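Local structure of alpha-galactosidase (Lactobacillus brevis, 3MI6) at residues L449-R453 / P454-D458. The protein probably hydrolyses terminal, non-reducing alpha-D-galactose residues from alpha-D-galactosides, as a member of glycosyl hydrolase family 36. Numbering follows the deposited sequence.
Sequences LDMAR and PEVVD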
loop_
_atom_site.group_PDB
_atom_site.type_symbol
_atom_site.label_atom_id
_atom_site.label_comp_id
_atom_site.label_asym_id
_atom_site.label_seq_id
_atom_site.Cartn_x
_atom_site.Cartn_y
_atom_site.Cartn_z
ATOM N N LEU D 449 36.214 5.928 -30.915
ATOM C CA LEU D 449 36.416 6.361 -32.301
ATOM C C LEU D 449 35.218 7.111 -32.836
ATOM O O LEU D 449 34.085 6.751 -32.565
ATOM C CB LEU D 449 36.618 5.153 -33.210
ATOM C CG LEU D 449 37.834 4.303 -32.907
ATOM C CD1 LEU D 449 37.798 3.018 -33.723
ATOM C CD2 LEU D 449 39.071 5.137 -33.190
ATOM N N ASP D 450 35.463 8.130 -33.639
ATOM C CA ASP D 450 34.355 8.808 -34.297
ATOM C C ASP D 450 33.691 7.961 -35.398
ATOM O O ASP D 450 33.999 8.087 -36.578
ATOM C CB ASP D 450 34.821 10.145 -34.849
ATOM C CG ASP D 450 33.699 10.956 -35.392
ATOM O OD1 ASP D 450 32.596 10.403 -35.528
ATOM O OD2 ASP D 450 33.912 12.147 -35.686
HETATM N N MSE D 451 32.768 7.103 -34.996
HETATM C CA MSE D 451 32.012 6.268 -35.925
HETATM C C MSE D 451 31.184 7.071 -36.913
HETATM O O MSE D 451 30.576 6.511 -37.816
HETATM C CB MSE D 451 31.061 5.349 -35.151
HETATM C CG MSE D 451 31.746 4.356 -34.227
HETATM SE SE MSE D 451 32.856 3.075 -35.209
HETATM C CE MSE D 451 31.484 2.296 -36.350
ATOM N N ALA D 452 31.125 8.380 -36.716
ATOM C CA ALA D 452 30.333 9.233 -37.585
ATOM C C ALA D 452 31.046 9.423 -38.915
ATOM O O ALA D 452 30.440 9.855 -39.893
ATOM C CB ALA D 452 30.076 10.572 -36.923
ATOM N N ARG D 453 32.337 9.095 -38.948
ATOM C CA ARG D 453 33.142 9.229 -40.156
ATOM C C ARG D 453 33.146 7.941 -40.964
ATOM O O ARG D 453 33.539 6.887 -40.465
ATOM C CB ARG D 453 34.580 9.581 -39.797
ATOM C CG ARG D 453 34.741 10.822 -38.973
ATOM C CD ARG D 453 36.026 10.747 -38.182
ATOM N NE ARG D 453 36.493 12.075 -37.811
ATOM C CZ ARG D 453 37.536 12.681 -38.370
ATOM N NH1 ARG D 453 38.235 12.071 -39.321
ATOM N NH2 ARG D 453 37.884 13.898 -37.968
ATOM N N PRO D 454 32.711 8.023 -42.222
ATOM C CA PRO D 454 32.727 6.851 -43.100
ATOM C C PRO D 454 34.132 6.305 -43.359
ATOM O O PRO D 454 34.265 5.150 -43.743
ATOM C CB PRO D 454 32.085 7.376 -44.387
ATOM C CG PRO D 454 31.201 8.481 -43.924
ATOM C CD PRO D 454 31.927 9.131 -42.786
ATOM N N GLU D 455 35.173 7.098 -43.159
ATOM C CA GLU D 455 36.516 6.550 -43.314
ATOM C C GLU D 455 36.790 5.548 -42.197
ATOM O O GLU D 455 37.489 4.559 -42.387
ATOM C CB GLU D 455 37.602 7.648 -43.390
ATOM C CG GLU D 455 37.748 8.564 -42.163
ATOM C CD GLU D 455 37.012 9.915 -42.300
ATOM O OE1 GLU D 455 35.923 9.969 -42.935
ATOM O OE2 GLU D 455 37.525 10.925 -41.754
ATOM N N VAL D 456 36.216 5.803 -41.031
ATOM C CA VAL D 456 36.411 4.929 -39.885
ATOM C C VAL D 456 35.735 3.573 -40.077
ATOM O O VAL D 456 36.340 2.533 -39.817
ATOM C CB VAL D 456 35.915 5.588 -38.585
ATOM C CG1 VAL D 456 36.000 4.618 -37.420
ATOM C CG2 VAL D 456 36.726 6.837 -38.299
ATOM N N VAL D 457 34.492 3.582 -40.544
ATOM C CA VAL D 457 33.761 2.342 -40.787
ATOM C C VAL D 457 34.484 1.455 -41.818
ATOM O O VAL D 457 34.568 0.232 -41.645
ATOM C CB VAL D 457 32.271 2.621 -41.173
ATOM C CG1 VAL D 457 31.526 1.341 -41.443
ATOM C CG2 VAL D 457 31.569 3.373 -40.056
ATOM N N ASP D 458 35.036 2.088 -42.860
ATOM C CA ASP D 458 35.770 1.391 -43.927
ATOM C C ASP D 458 37.013 0.694 -43.409
ATOM O O ASP D 458 37.313 -0.435 -43.792
ATOM C CB ASP D 458 36.177 2.356 -45.035
ATOM C CG ASP D 458 35.002 2.811 -45.894
ATOM O OD1 ASP D 458 33.933 2.143 -45.894
ATOM O OD2 ASP D 458 35.169 3.848 -46.583
#
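Arg453 and Glu455 meet in a salt bridge, Arg453 NH1 to Glu455 OE2 at 2.8 Å, with guanidinium and carboxylate planes 69° apart; the hydrogen bond within it is weak, its N-H poorly aligned. Glu455 reaches back because its CG lies between the backbone N and the carbonyl carbon (chi1 61°) and its chain bends at chi2; OE1 is salt-bridged to Arg491. Asp450 CG lies at the guanidinium edge, in its plane, where Arg453 NE and Asp450 OD2 form a second, longer bridge at 3.3 Å, also with a weak hydrogen bond; OD2 is also hydrogen-bonded to Ser489 OG. A lysine in place of Arg453 would probably be unable to serve both carboxylates at once, so that Asp450 or Glu455 would lose its partner here and keep only Ser489 or Arg491 of those named. In the backbone, a type I turn from Asp450 to Arg453 leads from strand 447-448 of the TIM-barrel domain into helix 454-471. Arg453 is its N-cap residue: its O accepts from Val456 N at 2.9 Å, and weakly from Val457 N. Apolar contacts join the turn to the first turn of the helix. Val456 sets CG1 4.1 Å from SE of selenomethionine Met451 and CG2 3.8 Å from Arg453 CB. Bent at chi2 and chi3, Met451 brings CE to 3.9 Å from Val457 CG2; its side chain also touches Tyr504 of helix 500-518.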